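Local coordinates for uncharacterized protein YLR132C (Kluyveromyces marxianus, PDB 6PFQ) that probably acts as a nuclease of the 2H phosphodiesterase superfamily, the Usb1 enzyme that trims U6 snRNA, and binds UMP in its active-site cleft, at residues G32-A35 with V36-T39; R190-L193 with L194-N197; Q24-D27 with L28-K31. All coordinates share one frame; numbering follows the deposited sequence.

Contact 1: residues G32-A35 with V36-T39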
loop_
_atom_site.group_PDB
_atom_site.type_symbol
_atom_site.label_atom_id
_atom_site.label_comp_id
_atom_site.label_asym_id
_atom_site.label_seq_id
_atom_site.Cartn_x
_atom_site.Cartn_y
_atom_site.Cartn_z
ATOM N N GLY A 32 3.966 -19.451 3.995
ATOM C CA GLY A 32 5.361 -19.705 4.276
ATOM C C GLY A 32 5.947 -18.678 5.216
ATOM O O GLY A 32 6.724 -19.018 6.106
ATOM N N VAL A 33 5.609 -17.397 5.013
ATOM C CA VAL A 33 6.029 -16.351 5.949
ATOM C C VAL A 33 5.500 -16.643 7.342
ATOM O O VAL A 33 6.220 -16.544 8.343
ATOM C CB VAL A 33 5.577 -14.960 5.460
ATOM C CG1 VAL A 33 5.941 -13.895 6.537
ATOM C CG2 VAL A 33 6.307 -14.631 4.165
ATOM N N ASN A 34 4.233 -17.013 7.435
ATOM C CA ASN A 34 3.654 -17.218 8.752
ATOM C C ASN A 34 4.199 -18.477 9.436
ATOM O O ASN A 34 4.316 -18.505 10.672
ATOM C CB ASN A 34 2.125 -17.258 8.641
ATOM C CG ASN A 34 1.542 -15.882 8.414
ATOM O OD1 ASN A 34 2.132 -14.880 8.818
ATOM N ND2 ASN A 34 0.394 -15.825 7.775
ATOM N N ALA A 35 4.651 -19.471 8.672
ATOM C CA ALA A 35 5.343 -20.596 9.308
ATOM C C ALA A 35 6.617 -20.127 9.999
ATOM O O ALA A 35 6.945 -20.600 11.093
ATOM C CB ALA A 35 5.674 -21.689 8.266
ATOM N N VAL A 36 7.341 -19.191 9.383
ATOM C CA VAL A 36 8.501 -18.591 10.040
ATOM C C VAL A 36 8.077 -17.766 11.266
ATOM O O VAL A 36 8.730 -17.815 12.313
ATOM C CB VAL A 36 9.306 -17.753 9.035
ATOM C CG1 VAL A 36 10.461 -17.078 9.741
ATOM C CG2 VAL A 36 9.811 -18.634 7.869
ATOM N N MET A 37 6.982 -17.004 11.173
ATOM C CA MET A 37 6.531 -16.270 12.360
ATOM C C MET A 37 6.204 -17.236 13.503
ATOM O O MET A 37 6.589 -17.009 14.656
ATOM C CB MET A 37 5.313 -15.388 12.046
ATOM C CG MET A 37 5.519 -14.384 10.904
ATOM S SD MET A 37 6.858 -13.232 11.274
ATOM C CE MET A 37 8.230 -14.050 10.438
ATOM N N ASP A 38 5.518 -18.336 13.196
ATOM C CA ASP A 38 5.195 -19.325 14.228
ATOM C C ASP A 38 6.452 -19.874 14.883
ATOM O O ASP A 38 6.532 -19.980 16.110
ATOM C CB ASP A 38 4.414 -20.486 13.619
ATOM C CG ASP A 38 2.985 -20.145 13.345
ATOM O OD1 ASP A 38 2.492 -19.175 13.942
ATOM O OD2 ASP A 38 2.346 -20.858 12.535
ATOM N N THR A 39 7.417 -20.301 14.064
ATOM C CA THR A 39 8.663 -20.847 14.594
ATOM C C THR A 39 9.318 -19.892 15.576
ATOM O O THR A 39 9.854 -20.311 16.610
ATOM C CB THR A 39 9.620 -21.110 13.440
ATOM O OG1 THR A 39 9.112 -22.191 12.666
ATOM C CG2 THR A 39 11.024 -21.392 13.936
#
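M37 turns its thioether chain back along the preceding helical turn and meets two residues there. Its CG lies 4.4 Å from V33 CG1, one turn earlier, and 4.0 Å from N34 OD1, where the two side chains cross at a slant. With CG beside its own backbone N (chi1 -56°) and bends at chi2 and chi3, the chain curls over the V33 carbonyl, CG 3.4 Å and CE 3.8 Å from V33 O. A flexible, unbranched thioether suits this buried place, since L179, L182 and V183 of helix 169-186 pack against it. The N34 carboxamide is committed elsewhere: OD1 accepts a hydrogen bond from F45 N. The backbone ladder runs beneath, M37 N bonded to V33 O at 3.0 Å and D38 N to N34 O at 2.8 Å. At the last turn A35 O receives T39 N at 3.0 Å, and T39 OG1 lies 3.1 Å from the same oxygen. V36, partly exposed, touches E186 of helix 169-186; small A35 and polar D38 and T39 can face solvent at little apolar cost. This is the C-terminal end of an amphipathic alpha helix, packed against helix 169-186 and F45 of the loop that follows.

Contact 2: residues R190-L193 with L194-N197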
loop_
_atom_site.group_PDB
_atom_site.type_symbol
_atom_site.label_atom_id
_atom_site.label_comp_id
_atom_site.label_asym_id
_atom_site.label_seq_id
_atom_site.Cartn_x
_atom_site.Cartn_y
_atom_site.Cartn_z
ATOM N N ARG A 190 10.429 -17.424 -1.439
ATOM C CA ARG A 190 9.420 -17.423 -2.487
ATOM C C ARG A 190 9.216 -16.036 -3.091
ATOM O O ARG A 190 8.298 -15.849 -3.888
ATOM C CB ARG A 190 8.072 -17.944 -1.966
ATOM C CG ARG A 190 8.099 -19.210 -1.066
ATOM C CD ARG A 190 8.126 -20.525 -1.907
ATOM N NE ARG A 190 9.406 -20.789 -2.580
ATOM C CZ ARG A 190 10.482 -21.324 -1.983
ATOM N NH1 ARG A 190 10.461 -21.623 -0.684
ATOM N NH2 ARG A 190 11.583 -21.562 -2.668
ATOM N N LEU A 191 10.050 -15.059 -2.748
ATOM C CA LEU A 191 9.869 -13.751 -3.362
ATOM C C LEU A 191 10.080 -13.734 -4.874
ATOM O O LEU A 191 9.354 -12.979 -5.549
ATOM C CB LEU A 191 10.774 -12.715 -2.677
ATOM C CG LEU A 191 10.129 -12.179 -1.383
ATOM C CD1 LEU A 191 11.080 -11.215 -0.681
ATOM C CD2 LEU A 191 8.830 -11.425 -1.706
ATOM N N PRO A 192 10.979 -14.525 -5.471
ATOM C CA PRO A 192 11.050 -14.503 -6.945
ATOM C C PRO A 192 9.743 -14.904 -7.589
ATOM O O PRO A 192 9.348 -14.307 -8.598
ATOM C CB PRO A 192 12.189 -15.481 -7.268
ATOM C CG PRO A 192 13.103 -15.358 -6.059
ATOM C CD PRO A 192 12.117 -15.247 -4.869
ATOM N N LEU A 193 9.062 -15.916 -7.026
ATOM C CA LEU A 193 7.754 -16.320 -7.528
ATOM C C LEU A 193 6.744 -15.181 -7.398
ATOM O O LEU A 193 5.934 -14.941 -8.300
ATOM C CB LEU A 193 7.281 -17.557 -6.754
ATOM C CG LEU A 193 5.852 -18.032 -7.017
ATOM C CD1 LEU A 193 5.795 -18.789 -8.386
ATOM C CD2 LEU A 193 5.351 -18.923 -5.880
ATOM N N LEU A 194 6.750 -14.487 -6.254
ATOM C CA LEU A 194 5.812 -13.383 -6.098
ATOM C C LEU A 194 6.105 -12.296 -7.124
ATOM O O LEU A 194 5.196 -11.844 -7.841
ATOM C CB LEU A 194 5.888 -12.843 -4.664
ATOM C CG LEU A 194 4.989 -11.663 -4.315
ATOM C CD1 LEU A 194 4.794 -11.632 -2.796
ATOM C CD2 LEU A 194 5.639 -10.334 -4.760
ATOM N N ARG A 195 7.371 -11.845 -7.201
ATOM C CA ARG A 195 7.674 -10.732 -8.115
ATOM C C ARG A 195 7.378 -11.109 -9.569
ATOM O O ARG A 195 6.969 -10.257 -10.359
ATOM C CB ARG A 195 9.142 -10.299 -7.993
ATOM C CG ARG A 195 9.483 -9.691 -6.596
ATOM C CD ARG A 195 10.900 -9.103 -6.558
ATOM N NE ARG A 195 11.890 -10.131 -6.825
ATOM C CZ ARG A 195 12.704 -10.690 -5.931
ATOM N NH1 ARG A 195 12.689 -10.317 -4.675
ATOM N NH2 ARG A 195 13.548 -11.643 -6.314
ATOM N N ALA A 196 7.571 -12.374 -9.946
ATOM C CA ALA A 196 7.327 -12.715 -11.345
ATOM C C ALA A 196 5.838 -12.658 -11.672
ATOM O O ALA A 196 5.458 -12.404 -12.817
ATOM C CB ALA A 196 7.905 -14.107 -11.662
ATOM N N ASN A 197 4.974 -12.878 -10.689
ATOM C CA ASN A 197 3.560 -13.063 -10.979
ATOM C C ASN A 197 2.646 -11.930 -10.525
ATOM O O ASN A 197 1.534 -11.804 -11.060
ATOM C CB ASN A 197 3.086 -14.349 -10.315
ATOM C CG ASN A 197 3.561 -15.555 -11.055
ATOM O OD1 ASN A 197 2.944 -15.944 -12.036
ATOM N ND2 ASN A 197 4.689 -16.131 -10.626
#
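L193 O is gripped twice by N197. The carboxamide ND2 donates to it at 2.9 Å, almost straight at 174°, approaching in the carbonyl plane on a lone pair, with the oxygen also in the plane of the N197 amide; the backbone N adds a weak bond at 3.3 Å. That N has its better bond, 3.0 Å, to L194 O, as the last turn tightens. Having CG beside its backbone N (chi1 -75°) turns the asparagine amide back over this turn, where ND2 also passes 3.6 Å from L193 CD1. A short amide suits a helix end, because it can supply a donor to a carbonyl that the backbone alone holds poorly. Farther round the helix, R195 N bonds L191 O at 2.8 Å, and the R195 side chain then bends at chi3 and folds back over the first turn. L191 O lies above the centre of the guanidinium and P192 N above its rim, both over the same face. NH1 reaches L191 CB and NH2 meets P192 CG at 3.8 Å, while NH1 donates to G100 O beyond the helix. A leucine in place of R195 would probably leave G100 O without this donor and the backbone of the first turn without its flat, charged cover. P192 fits the first turn, where its missing N-H costs no helical bond. L191 and L194 run alongside each other in a common direction, CD2 to CD1 at 4.2 Å, and lay their branched apolar ends against W102 of strand 102-106. L194 also meets M26 and N197 meets K21 and I25, so that the short helix 191-197 is packed between that strand and helix 20-39.

Contact 3: residues Q24-D27 with L28-K31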
loop_
_atom_site.group_PDB
_atom_site.type_symbol
_atom_site.label_atom_id
_atom_site.label_comp_id
_atom_site.label_asym_id
_atom_site.label_seq_id
_atom_site.Cartn_x
_atom_site.Cartn_y
_atom_site.Cartn_z
ATOM N N GLN A 24 -3.516 -17.701 -5.582
ATOM C CA GLN A 24 -2.929 -18.952 -5.094
ATOM C C GLN A 24 -1.469 -18.774 -4.738
ATOM O O GLN A 24 -0.973 -19.403 -3.789
ATOM C CB GLN A 24 -3.050 -20.051 -6.156
ATOM C CG GLN A 24 -4.450 -20.296 -6.632
ATOM C CD GLN A 24 -4.496 -21.329 -7.744
ATOM O OE1 GLN A 24 -3.528 -22.061 -7.970
ATOM N NE2 GLN A 24 -5.617 -21.387 -8.446
ATOM N N ILE A 25 -0.749 -17.968 -5.532
ATOM C CA ILE A 25 0.630 -17.642 -5.184
ATOM C C ILE A 25 0.664 -16.898 -3.852
ATOM O O ILE A 25 1.475 -17.197 -2.969
ATOM C CB ILE A 25 1.278 -16.851 -6.336
ATOM C CG1 ILE A 25 1.509 -17.837 -7.497
ATOM C CG2 ILE A 25 2.608 -16.192 -5.921
ATOM C CD1 ILE A 25 1.983 -17.192 -8.718
ATOM N N MET A 26 -0.241 -15.958 -3.653
ATOM C CA MET A 26 -0.159 -15.226 -2.388
ATOM C C MET A 26 -0.536 -16.120 -1.203
ATOM O O MET A 26 0.068 -16.005 -0.130
ATOM C CB MET A 26 -1.041 -13.972 -2.433
ATOM C CG MET A 26 -0.473 -12.848 -3.358
ATOM S SD MET A 26 1.340 -12.568 -3.116
ATOM C CE MET A 26 1.351 -12.280 -1.303
ATOM N N ASP A 27 -1.464 -17.064 -1.393
ATOM C CA ASP A 27 -1.736 -18.059 -0.353
ATOM C C ASP A 27 -0.450 -18.776 0.062
ATOM O O ASP A 27 -0.117 -18.847 1.250
ATOM C CB ASP A 27 -2.771 -19.079 -0.847
ATOM C CG ASP A 27 -4.157 -18.479 -1.053
ATOM O OD1 ASP A 27 -4.452 -17.377 -0.538
ATOM O OD2 ASP A 27 -4.984 -19.107 -1.753
ATOM N N LEU A 28 0.314 -19.313 -0.901
ATOM C CA LEU A 28 1.476 -20.097 -0.474
ATOM C C LEU A 28 2.591 -19.200 0.059
ATOM O O LEU A 28 3.287 -19.582 1.008
ATOM C CB LEU A 28 1.980 -21.034 -1.602
ATOM C CG LEU A 28 2.983 -20.671 -2.706
ATOM C CD1 LEU A 28 4.461 -20.636 -2.243
ATOM C CD2 LEU A 28 2.826 -21.591 -3.939
ATOM N N VAL A 29 2.770 -18.001 -0.502
ATOM C CA VAL A 29 3.805 -17.112 0.027
ATOM C C VAL A 29 3.505 -16.731 1.475
ATOM O O VAL A 29 4.376 -16.831 2.352
ATOM C CB VAL A 29 3.962 -15.872 -0.878
ATOM C CG1 VAL A 29 4.893 -14.810 -0.218
ATOM C CG2 VAL A 29 4.522 -16.323 -2.246
ATOM N N LEU A 30 2.274 -16.310 1.755
ATOM C CA LEU A 30 1.957 -15.866 3.113
ATOM C C LEU A 30 1.939 -17.033 4.088
ATOM O O LEU A 30 2.341 -16.879 5.252
ATOM C CB LEU A 30 0.607 -15.130 3.119
ATOM C CG LEU A 30 0.711 -13.806 2.334
ATOM C CD1 LEU A 30 -0.657 -13.180 2.086
ATOM C CD2 LEU A 30 1.656 -12.837 3.028
ATOM N N LYS A 31 1.536 -18.227 3.633
ATOM C CA LYS A 31 1.613 -19.371 4.537
ATOM C C LYS A 31 3.055 -19.622 4.940
ATOM O O LYS A 31 3.353 -19.883 6.113
ATOM C CB LYS A 31 0.976 -20.613 3.907
ATOM C CG LYS A 31 0.956 -21.771 4.874
ATOM C CD LYS A 31 0.014 -22.901 4.432
ATOM C CE LYS A 31 0.306 -23.365 3.047
ATOM N NZ LYS A 31 -0.546 -24.601 2.748
#
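M26 and L30, one turn apart, carry the buried stripe of an amphipathic alpha helix, within the longer helix 20-39. The methionine is bent at chi2 (-45°) and again at chi3, which swings its terminal methyl up the helix until CE lies 4.0 Å from L30 CG. L30 CG also rests 3.4 Å from M26 O. Next to them, I25 CG2 meets V29 CG2 at 4.1 Å, methyls that sit on CB and so close to the backbone. Helix 191-197 and its flanks add to this side: N197 touches I25, L194 touches M26, and R190 touches V29. The other side is looser and mostly polar. Q24 and K31 send their ends away from the neighbouring turn, as hydrophilic chains do at an exposed surface, and Q24 NE2 makes a weak hydrogen bond to S20 OG. L28 is an apolar exception beside L193 and R190, its two conformers consistent with mobility. A carboxylate suits D27, whose OD1 accepts from H49 NE2 and forms a salt bridge with R50. Backbone bonds hold both sides: K31 N donates to D27 O at 3.0 Å on the outer, V29 N to I25 O at 2.9 Å on the inner, nearly straight at 167°.

Overall arrangement
Contacts 3 and 1 are successive parts of helix 20-39, their centres about 12 Å apart, while contact 2 is the short helix 191-197 with its N-cap residue, beside it. Contacts 2 and 3 pack directly, with centres about 10 Å apart: N197 CG approaches I25 CD1 tightly, L194 CD1 meets M26 SD at 3.6 Å, and L193 CD2 meets I25 CG2 at 3.9 Å. Contacts 1 and 2 do not touch, their nearest atoms being about 6 Å apart; contact 1 leans on helix 169-186 instead. The site where UMP binds, though none is bound in this model, lies near: the side chain of S156 is about 9 Å from that of L30 and about 10 Å from that of L194, whereas contact 1 lies away from it.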